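PDB 6C46: dTDP-4-dehydrorhamnose 3,5-epimerase from Elizabethkingia anophelis NUHP1, which probably catalyses the epimerization of dTDP-4-dehydro-6-deoxy-glucose at C3' and C5' to dTDP-4-dehydro-rhamnose, a step of dTDP-L-rhamnose biosynthesis. Local coordinates for residues Glu40-Phe43 / Glu44-Thr47; Tyr146-Glu149 / Ser150-Ser153; Ala181-Phe184 / Lys185-Asn188; Trp165-Glu169 / Ala170-Leu174. All coordinates share one frame; numbering follows the deposited sequence. Where two conformers were deposited one is given.

Contact 1 (Glu40-Phe43 / Glu44-Thr47); sequences EKKF and EELT. With CA (calcium ion), chain F.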
loop_
_atom_site.group_PDB
_atom_site.type_symbol
_atom_site.label_atom_id
_atom_site.label_comp_id
_atom_site.label_asym_id
_atom_site.label_seq_id
_atom_site.Cartn_x
_atom_site.Cartn_y
_atom_site.Cartn_z
ATOM N N GLU A 40 -8.373 -8.888 1.035
ATOM C CA GLU A 40 -9.205 -8.847 2.232
ATOM C C GLU A 40 -10.022 -10.128 2.398
ATOM O O GLU A 40 -10.168 -10.635 3.513
ATOM C CB GLU A 40 -10.120 -7.622 2.169
ATOM C CG GLU A 40 -11.116 -7.579 3.333
ATOM C CD GLU A 40 -11.916 -6.290 3.352
ATOM O OE1 GLU A 40 -11.388 -5.239 2.894
ATOM O OE2 GLU A 40 -13.042 -6.312 3.882
ATOM N N LYS A 41 -10.587 -10.639 1.301
ATOM C CA LYS A 41 -11.424 -11.826 1.369
ATOM C C LYS A 41 -10.622 -13.016 1.865
ATOM O O LYS A 41 -11.064 -13.753 2.757
ATOM C CB LYS A 41 -12.029 -12.119 -0.003
ATOM C CG LYS A 41 -12.906 -13.355 -0.055
ATOM C CD LYS A 41 -13.480 -13.599 -1.462
ATOM C CE LYS A 41 -14.486 -12.508 -1.842
ATOM N NZ LYS A 41 -15.059 -12.653 -3.224
ATOM N N LYS A 42 -9.417 -13.197 1.319
ATOM C CA LYS A 42 -8.594 -14.328 1.742
ATOM C C LYS A 42 -8.205 -14.199 3.194
ATOM O O LYS A 42 -8.232 -15.183 3.946
ATOM C CB LYS A 42 -7.343 -14.424 0.870
ATOM C CG LYS A 42 -7.675 -14.805 -0.595
ATOM C CD LYS A 42 -6.444 -14.787 -1.501
ATOM C CE LYS A 42 -6.814 -15.245 -2.930
ATOM N NZ LYS A 42 -5.611 -15.094 -3.759
ATOM N N PHE A 43 -7.822 -12.990 3.601
ATOM C CA PHE A 43 -7.402 -12.774 4.970
ATOM C C PHE A 43 -8.546 -13.051 5.932
ATOM O O PHE A 43 -8.364 -13.733 6.953
ATOM C CB PHE A 43 -6.893 -11.347 5.127
ATOM C CG PHE A 43 -6.446 -11.030 6.511
ATOM C CD1 PHE A 43 -5.178 -11.376 6.932
ATOM C CD2 PHE A 43 -7.300 -10.369 7.389
ATOM C CE1 PHE A 43 -4.749 -11.070 8.221
ATOM C CE2 PHE A 43 -6.892 -10.058 8.675
ATOM C CZ PHE A 43 -5.612 -10.403 9.093
ATOM N N GLU A 44 -9.737 -12.521 5.629
ATOM C CA GLU A 44 -10.881 -12.731 6.524
ATOM C C GLU A 44 -11.296 -14.202 6.560
ATOM O O GLU A 44 -11.653 -14.717 7.626
ATOM C CB GLU A 44 -12.047 -11.829 6.097
ATOM C CG GLU A 44 -11.699 -10.367 6.368
ATOM C CD GLU A 44 -12.804 -9.381 5.967
ATOM O OE1 GLU A 44 -13.718 -9.727 5.182
ATOM O OE2 GLU A 44 -12.758 -8.263 6.491
ATOM N N GLU A 45 -11.241 -14.893 5.410
ATOM C CA GLU A 45 -11.530 -16.330 5.376
ATOM C C GLU A 45 -10.588 -17.104 6.295
ATOM O O GLU A 45 -11.004 -18.038 6.988
ATOM C CB GLU A 45 -11.424 -16.872 3.942
ATOM C CG GLU A 45 -12.587 -16.503 3.014
ATOM C CD GLU A 45 -12.375 -16.845 1.525
ATOM O OE1 GLU A 45 -11.215 -16.951 1.034
ATOM O OE2 GLU A 45 -13.405 -16.995 0.834
ATOM N N LEU A 46 -9.312 -16.738 6.304
ATOM C CA LEU A 46 -8.336 -17.488 7.093
ATOM C C LEU A 46 -8.413 -17.164 8.575
ATOM O O LEU A 46 -8.115 -18.023 9.410
ATOM C CB LEU A 46 -6.917 -17.196 6.592
ATOM C CG LEU A 46 -6.501 -17.908 5.298
ATOM C CD1 LEU A 46 -5.238 -17.233 4.753
ATOM C CD2 LEU A 46 -6.233 -19.396 5.588
ATOM N N THR A 47 -8.743 -15.927 8.937
ATOM C CA THR A 47 -8.570 -15.527 10.321
ATOM C C THR A 47 -9.858 -15.305 11.084
ATOM O O THR A 47 -9.807 -15.231 12.315
ATOM C CB THR A 47 -7.746 -14.248 10.400
ATOM O OG1 THR A 47 -8.470 -13.185 9.761
ATOM C CG2 THR A 47 -6.455 -14.472 9.691
HETATM CA CA CA F . -14.590 -7.329 5.224
HETATM O O HOH W 1 -8.221 -17.640 2.188
HETATM O O HOH W 2 -16.468 -8.486 6.149
HETATM O O HOH W 3 -15.579 -8.081 3.179
HETATM O O HOH W 4 -14.596 -6.031 7.307
#

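Contact 2 (Tyr146-Glu149 / Ser150-Ser153); sequences YNKE and SEGS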
loop_
_atom_site.group_PDB
_atom_site.type_symbol
_atom_site.label_atom_id
_atom_site.label_comp_id
_atom_site.label_asym_id
_atom_site.label_seq_id
_atom_site.Cartn_x
_atom_site.Cartn_y
_atom_site.Cartn_z
ATOM N N TYR A 146 -7.288 7.559 12.842
ATOM C CA TYR A 146 -6.499 8.316 13.810
ATOM C C TYR A 146 -7.373 9.015 14.848
ATOM O O TYR A 146 -8.383 9.644 14.517
ATOM C CB TYR A 146 -5.662 9.366 13.063
ATOM C CG TYR A 146 -4.907 10.305 13.965
ATOM C CD1 TYR A 146 -3.731 9.897 14.584
ATOM C CD2 TYR A 146 -5.350 11.604 14.177
ATOM C CE1 TYR A 146 -3.011 10.771 15.411
ATOM C CE2 TYR A 146 -4.642 12.484 14.994
ATOM C CZ TYR A 146 -3.472 12.055 15.607
ATOM O OH TYR A 146 -2.766 12.912 16.422
ATOM N N ASN A 147 -6.957 8.947 16.118
ATOM C CA ASN A 147 -7.636 9.706 17.172
ATOM C C ASN A 147 -6.613 10.052 18.251
ATOM O O ASN A 147 -6.209 9.181 19.031
ATOM C CB ASN A 147 -8.815 8.913 17.750
ATOM C CG ASN A 147 -9.550 9.678 18.830
ATOM O OD1 ASN A 147 -9.133 9.710 19.995
ATOM N ND2 ASN A 147 -10.630 10.331 18.445
ATOM N N LYS A 148 -6.226 11.328 18.317
ATOM C CA LYS A 148 -5.124 11.726 19.196
ATOM C C LYS A 148 -5.453 11.489 20.661
ATOM O O LYS A 148 -4.591 11.056 21.440
ATOM C CB LYS A 148 -4.758 13.198 18.976
ATOM C CG LYS A 148 -3.603 13.636 19.877
ATOM C CD LYS A 148 -2.965 14.959 19.477
ATOM C CE LYS A 148 -1.494 15.010 19.926
ATOM N NZ LYS A 148 -1.254 14.392 21.275
ATOM N N GLU A 149 -6.670 11.826 21.070
ATOM C CA GLU A 149 -7.020 11.723 22.478
ATOM C C GLU A 149 -6.923 10.289 22.965
ATOM O O GLU A 149 -6.640 10.052 24.146
ATOM C CB GLU A 149 -8.428 12.266 22.707
ATOM C CG GLU A 149 -8.869 12.248 24.153
ATOM C CD GLU A 149 -10.314 12.687 24.332
ATOM O OE1 GLU A 149 -10.955 13.089 23.331
ATOM O OE2 GLU A 149 -10.808 12.627 25.479
ATOM N N SER A 150 -7.126 9.322 22.071
ATOM C CA SER A 150 -7.134 7.917 22.458
ATOM C C SER A 150 -5.733 7.314 22.590
ATOM O O SER A 150 -5.624 6.135 22.932
ATOM C CB SER A 150 -7.921 7.093 21.429
ATOM O OG SER A 150 -7.153 6.904 20.238
ATOM N N GLU A 151 -4.668 8.068 22.319
ATOM C CA GLU A 151 -3.352 7.451 22.201
ATOM C C GLU A 151 -2.878 6.866 23.526
ATOM O O GLU A 151 -3.069 7.453 24.590
ATOM C CB GLU A 151 -2.347 8.470 21.660
ATOM C CG GLU A 151 -2.582 8.722 20.176
ATOM C CD GLU A 151 -1.604 9.741 19.550
ATOM O OE1 GLU A 151 -0.930 10.473 20.293
ATOM O OE2 GLU A 151 -1.527 9.805 18.308
ATOM N N GLY A 152 -2.289 5.669 23.453
ATOM C CA GLY A 152 -1.612 5.063 24.577
ATOM C C GLY A 152 -0.179 4.754 24.170
ATOM O O GLY A 152 0.202 4.929 23.004
ATOM N N SER A 153 0.614 4.291 25.139
ATOM C CA SER A 153 2.024 4.051 24.842
ATOM C C SER A 153 2.638 3.183 25.926
ATOM O O SER A 153 2.145 3.122 27.053
ATOM C CB SER A 153 2.816 5.358 24.736
ATOM O OG SER A 153 2.799 6.028 25.977
HETATM O O HOH W 5 -0.643 11.997 17.615
HETATM O O HOH W 6 -5.266 8.499 26.240
#

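Contact 3 (Ala181-Phe184 / Lys185-Asn188); sequences APAF and KDKN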
loop_
_atom_site.group_PDB
_atom_site.type_symbol
_atom_site.label_atom_id
_atom_site.label_comp_id
_atom_site.label_asym_id
_atom_site.label_seq_id
_atom_site.Cartn_x
_atom_site.Cartn_y
_atom_site.Cartn_z
ATOM N N ALA A 181 7.601 7.809 27.618
ATOM C CA ALA A 181 6.400 6.988 27.655
ATOM C C ALA A 181 6.326 6.214 28.969
ATOM O O ALA A 181 7.356 5.770 29.493
ATOM C CB ALA A 181 6.362 6.017 26.463
ATOM N N PRO A 182 5.130 6.008 29.513
ATOM C CA PRO A 182 5.002 5.298 30.791
ATOM C C PRO A 182 5.379 3.822 30.680
ATOM O O PRO A 182 5.251 3.188 29.632
ATOM C CB PRO A 182 3.516 5.454 31.145
ATOM C CG PRO A 182 2.995 6.548 30.244
ATOM C CD PRO A 182 3.844 6.526 29.016
ATOM N N ALA A 183 5.799 3.265 31.817
ATOM C CA ALA A 183 6.183 1.857 31.879
ATOM C C ALA A 183 4.996 0.947 31.564
ATOM O O ALA A 183 3.823 1.329 31.679
ATOM C CB ALA A 183 6.736 1.521 33.281
ATOM N N PHE A 184 5.321 -0.286 31.162
ATOM C CA PHE A 184 4.294 -1.297 30.903
ATOM C C PHE A 184 3.386 -1.487 32.115
ATOM O O PHE A 184 2.161 -1.556 31.979
ATOM C CB PHE A 184 4.991 -2.608 30.489
ATOM C CG PHE A 184 4.128 -3.841 30.559
ATOM C CD1 PHE A 184 3.132 -4.085 29.641
ATOM C CD2 PHE A 184 4.344 -4.777 31.567
ATOM C CE1 PHE A 184 2.349 -5.264 29.724
ATOM C CE2 PHE A 184 3.586 -5.936 31.658
ATOM C CZ PHE A 184 2.588 -6.181 30.737
ATOM N N LYS A 185 3.954 -1.504 33.322
ATOM C CA LYS A 185 3.131 -1.762 34.501
ATOM C C LYS A 185 2.209 -0.600 34.828
ATOM O O LYS A 185 1.261 -0.780 35.596
ATOM C CB LYS A 185 4.004 -2.073 35.720
ATOM C CG LYS A 185 4.237 -3.535 35.966
ATOM C CD LYS A 185 5.033 -3.741 37.246
ATOM C CE LYS A 185 6.345 -2.954 37.228
ATOM N NZ LYS A 185 7.098 -3.118 38.511
ATOM N N ASP A 186 2.461 0.586 34.269
ATOM C CA ASP A 186 1.592 1.732 34.516
ATOM C C ASP A 186 0.306 1.683 33.704
ATOM O O ASP A 186 -0.606 2.474 33.968
ATOM C CB ASP A 186 2.292 3.046 34.169
ATOM C CG ASP A 186 3.360 3.439 35.168
ATOM O OD1 ASP A 186 3.503 2.783 36.222
ATOM O OD2 ASP A 186 4.044 4.445 34.889
ATOM N N LYS A 187 0.236 0.817 32.704
ATOM C CA LYS A 187 -0.992 0.558 31.955
ATOM C C LYS A 187 -1.544 1.815 31.279
ATOM O O LYS A 187 -2.703 2.180 31.445
ATOM C CB LYS A 187 -2.043 -0.086 32.862
ATOM C CG LYS A 187 -1.603 -1.471 33.340
ATOM C CD LYS A 187 -2.584 -2.074 34.322
ATOM C CE LYS A 187 -2.173 -3.491 34.723
ATOM N NZ LYS A 187 -3.190 -4.123 35.617
ATOM N N ASN A 188 -0.706 2.447 30.457
ATOM C CA ASN A 188 -1.187 3.548 29.613
ATOM C C ASN A 188 -1.769 2.985 28.313
ATOM O O ASN A 188 -1.348 3.302 27.199
ATOM C CB ASN A 188 -0.072 4.551 29.323
ATOM C CG ASN A 188 -0.579 5.747 28.562
ATOM O OD1 ASN A 188 -1.713 6.175 28.782
ATOM N ND2 ASN A 188 0.230 6.277 27.644
HETATM O O HOH W 7 1.912 1.765 29.611
#

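Contact 4 (Trp165-Glu169 / Ala170-Leu174); sequences WKIPE and ADMIL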
loop_
_atom_site.group_PDB
_atom_site.type_symbol
_atom_site.label_atom_id
_atom_site.label_comp_id
_atom_site.label_asym_id
_atom_site.label_seq_id
_atom_site.Cartn_x
_atom_site.Cartn_y
_atom_site.Cartn_z
ATOM N N TRP A 165 16.025 -4.583 20.830
ATOM C CA TRP A 165 15.883 -3.677 19.700
ATOM C C TRP A 165 17.071 -3.752 18.745
ATOM O O TRP A 165 17.208 -2.889 17.878
ATOM C CB TRP A 165 15.656 -2.244 20.194
ATOM C CG TRP A 165 14.282 -2.064 20.783
ATOM C CD1 TRP A 165 13.944 -2.088 22.111
ATOM C CD2 TRP A 165 13.055 -1.868 20.063
ATOM N NE1 TRP A 165 12.585 -1.903 22.252
ATOM C CE2 TRP A 165 12.025 -1.763 21.013
ATOM C CE3 TRP A 165 12.734 -1.745 18.701
ATOM C CZ2 TRP A 165 10.687 -1.553 20.648
ATOM C CZ3 TRP A 165 11.406 -1.545 18.340
ATOM C CH2 TRP A 165 10.404 -1.450 19.310
ATOM N N LYS A 166 17.942 -4.751 18.918
ATOM C CA LYS A 166 18.952 -5.187 17.950
ATOM C C LYS A 166 20.172 -4.284 17.794
ATOM O O LYS A 166 21.299 -4.783 17.744
ATOM C CB LYS A 166 18.320 -5.391 16.560
ATOM C CG LYS A 166 17.120 -6.339 16.560
ATOM C CD LYS A 166 17.441 -7.656 17.235
ATOM C CE LYS A 166 17.708 -8.762 16.252
ATOM N NZ LYS A 166 17.669 -10.076 16.956
ATOM N N ILE A 167 19.992 -2.974 17.695
ATOM C CA ILE A 167 21.135 -2.104 17.412
ATOM C C ILE A 167 21.709 -1.594 18.725
ATOM O O ILE A 167 21.051 -1.726 19.770
ATOM C CB ILE A 167 20.728 -0.954 16.478
ATOM C CG1 ILE A 167 19.822 0.029 17.220
ATOM C CG2 ILE A 167 20.057 -1.539 15.191
ATOM C CD1 ILE A 167 19.511 1.314 16.447
ATOM N N PRO A 168 22.924 -1.041 18.731
ATOM C CA PRO A 168 23.484 -0.515 19.981
ATOM C C PRO A 168 22.605 0.591 20.532
ATOM O O PRO A 168 22.048 1.398 19.783
ATOM C CB PRO A 168 24.859 0.018 19.559
ATOM C CG PRO A 168 25.195 -0.740 18.322
ATOM C CD PRO A 168 23.894 -0.961 17.622
ATOM N N GLU A 169 22.476 0.614 21.860
ATOM C CA GLU A 169 21.620 1.609 22.503
ATOM C C GLU A 169 22.068 3.032 22.198
ATOM O O GLU A 169 21.230 3.928 22.058
ATOM C CB GLU A 169 21.573 1.361 24.013
ATOM C CG GLU A 169 20.855 0.077 24.388
ATOM C CD GLU A 169 20.839 -0.174 25.884
ATOM O OE1 GLU A 169 21.505 0.575 26.633
ATOM O OE2 GLU A 169 20.154 -1.122 26.309
ATOM N N ALA A 170 23.380 3.261 22.090
ATOM C CA ALA A 170 23.882 4.593 21.763
ATOM C C ALA A 170 23.447 5.052 20.374
ATOM O O ALA A 170 23.500 6.258 20.088
ATOM C CB ALA A 170 25.405 4.623 21.865
ATOM N N ASP A 171 23.070 4.117 19.491
ATOM C CA ASP A 171 22.632 4.469 18.143
ATOM C C ASP A 171 21.156 4.841 18.057
ATOM O O ASP A 171 20.739 5.382 17.026
ATOM C CB ASP A 171 22.868 3.306 17.163
ATOM C CG ASP A 171 24.331 3.019 16.925
ATOM O OD1 ASP A 171 25.166 3.758 17.466
ATOM O OD2 ASP A 171 24.643 2.077 16.167
ATOM N N MET A 172 20.359 4.572 19.092
ATOM C CA MET A 172 18.914 4.769 18.991
ATOM C C MET A 172 18.571 6.251 19.089
ATOM O O MET A 172 19.130 6.986 19.910
ATOM C CB MET A 172 18.189 3.979 20.079
ATOM C CG MET A 172 18.421 2.487 19.999
ATOM S SD MET A 172 17.859 1.649 21.499
ATOM C CE MET A 172 18.361 -0.047 21.175
ATOM N N ILE A 173 17.655 6.688 18.231
ATOM C CA ILE A 173 17.180 8.065 18.199
ATOM C C ILE A 173 15.697 8.057 18.555
ATOM O O ILE A 173 14.883 7.502 17.809
ATOM C CB ILE A 173 17.411 8.700 16.818
ATOM C CG1 ILE A 173 18.907 8.672 16.470
ATOM C CG2 ILE A 173 16.824 10.102 16.775
ATOM C CD1 ILE A 173 19.202 9.080 15.029
ATOM N N LEU A 174 15.345 8.690 19.677
ATOM C CA LEU A 174 13.984 8.649 20.199
ATOM C C LEU A 174 13.420 10.049 20.349
ATOM O O LEU A 174 14.127 10.968 20.768
ATOM C CB LEU A 174 13.940 7.964 21.566
ATOM C CG LEU A 174 14.268 6.491 21.436
ATOM C CD1 LEU A 174 15.383 6.165 22.387
ATOM C CD2 LEU A 174 13.013 5.655 21.649
#

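Contact 1 (Glu40-Phe43 / Glu44-Thr47)
Glu44 reaches back one helical turn to share a calcium ion with Glu40. Its CB and CG lie against the backbone of that turn, CG 3.3 Å from Glu40 O; a chi1 of -69° tips CG to the side of its own backbone N, which runs the extended chain back along the helix. CD comes to 3.6 Å from Glu40 CG, and both carboxylate oxygens then bind the metal, OE1 at 2.5 Å and OE2 at 2.4 Å from the calcium ion. Glu40 adds one oxygen, OE2, 2.3 Å from the ion, and its carboxylate plane is turned 67° from that of Glu44. Three waters complete the six ligand atoms found. This i, i+4 pair on helix 40-47 is therefore a bidentate-plus-monodentate metal site, and the ion probably offsets the repulsion of the two acids. Second bonds fix both groups: Glu44 OE2 accepts from Gly51 N, and Glu40 OE1 is hydrogen-bonded to His52 of the second subunit. At the other end of the helix Thr47 donates both N and OG1 to Phe43 O, OG1 at 2.9 Å from above the carbonyl plane, while Thr47 CG2 makes a CH-pi contact over the Phe43 ring, 4.2 Å from its centroid.

Contact 2 (Tyr146-Glu149 / Ser150-Ser153)
Ser150 folds back on Asn147 and meets both of its oxygens. Ser150 OG donates to Asn147 O at 2.7 Å, and the backbone Ser150 N reaches the same carbonyl at 3.2 Å, lying well above its plane. The hydroxyl can do this because rotation about the first side-chain bond (chi1 76°) turns OG back toward the preceding residues. Asn147 OD1 approaches from a different direction and takes a weak bond from Ser150 N at 2.9 Å. Two donors thus grip Asn147 O, and Ser150 N is divided between a main-chain and a side-chain oxygen.

Glu151 follows with a straighter link, Glu151 N to Lys148 O at 3.1 Å and 163°. These i, i+3 bonds make a tight turn that leads from the loop after strand 135-142 into strand 151-153, an edge strand of the cupin fold that pairs antiparallel with strand 66-72; Ser150 and Gly152 bond to the backbone of Lys73 and Leu71. Glu151's extended chain passes CG over Lys148 O and brings OE2 to 3.4 Å from Tyr146 CE1, with the carboxylate and ring planes 81° apart. Water 5, in the plane of the ring at its edge, joins Tyr146 OH to Glu151 OE2. Tyr146 is predicted to stack on the thymine of the substrate, so this water-linked carboxylate lies beside a probable nucleotide-binding ring. Lys148 NZ stays 4.1 Å from Glu151 OE1, beyond a salt bridge.

Contact 3 (Ala181-Phe184 / Lys185-Asn188)
Pro182 and Asn188 meet across the mouth of a turn, the proline ring set at a slant to the amide side chain. Pro182 CG touches Asn188 CB at 3.8 Å, and CG and CD both lie near ND2. Asn188, its CG swung to the far side from its own backbone N (chi1 -175°), carries its amide across the proline ring at a slant and on to partners beyond the turn: ND2 bonds to Ser153 OG and OD1 to Lys73 NZ, which together fix the amide's rotation.

Asp186 approaches the same proline from another direction. Its OD2 comes to 3.9 Å from Pro182 CB, a non-bonded contact, while Asp186 CB rests 3.4 Å from Ala183 O.

The backbone evidence defines the turn as 3-10: Asp186 N donates to Ala183 O at 3.0 Å and Lys187 N to Phe184 O at 3.1 Å, both donors standing more than 50° out of the carbonyl plane. Lys187 then takes positive phi and psi, a left-handed backbone conformation that ends the 3-10 run. Water 7 bridges the mouth, donating to Ala183 O and accepting from Asn188 N, each at 2.8 Å.

The turn follows helix 176-179 and packs on the chain around strand 151-153, where Pro182 rests on Ser153. Phe184 reaches Leu96 and Val154, and Phe184 N bonds to Asp158.

Contact 4 (Trp165-Glu169 / Ala170-Leu174)
Met172 stretches its extended side chain beneath the turn that precedes it, and its methyl CE ends 3.6 Å from Trp165 CB and 3.5 Å from Ile167 O. Along the way CG meets Ile167 CD1 at 3.9 Å, and SD passes near Glu169 CA. The direction is set at the first bond, where a torsion of -61° points CG back under the turn, and the chain stays nearly straight beyond it. The thioether thus lies along the inner side of the turn, its methyl between Trp165 CB and Ile167 O.

Ile167 crosses it at a slant. Its chi1 of 70° directs CG1 and CD1 toward the far limb of the turn, where CD1 also meets Asp171 CB. Asp171 in turn crosses the Pro168 ring at a slant, OD2 being 3.5 Å from Pro168 CD; this is non-bonded packing, and the polar need of OD2 is met by Tyr63 OH.

Two i, i+3 bonds show the turn to be 3-10 in character. Asp171 N donates to Pro168 O at 2.9 Å, and Met172 N to Glu169 O at 3.2 Å with an N-H...O angle of 163°. Both donors lie well above the carbonyl planes. A classic gamma turn at Lys166, with Ile167 N bonded to Trp165 O at 2.8 Å, precedes it.

The loop runs from strand 151-153 to helix 176-179 and sits over the strands of the cupin barrel. Trp165 packs on Leu66 and Leu69 of strand 66-72 and on Val130 of strand 125-131, and its NE1 bonds to Phe156 O; Met172 also touches Leu66.

Contact 1 is partly buried and stands alone: it is the one formed within a helix and the one next to the second subunit, about 17 Å at nearest atoms from contact 2. Contacts 2, 3 and 4 are surface turns closed by i, i+3 backbone bonds, against the i, i+4 bonds of contact 1. Contacts 2 and 3 touch, Ser153 N probably bonding to Asn188 O at 3.0 Å, so the C-terminal turn is tied to strand 151-153. Contact 4 lies on the opposite side of the chain's centre from contact 1. Chemistry varies accordingly: carboxylates and calcium ion in contact 1, hydroxyl, amide and water-linked carboxylate in contact 2, a proline ring against an asparagine plus a bridging water in contact 3, methionine packing in contact 4.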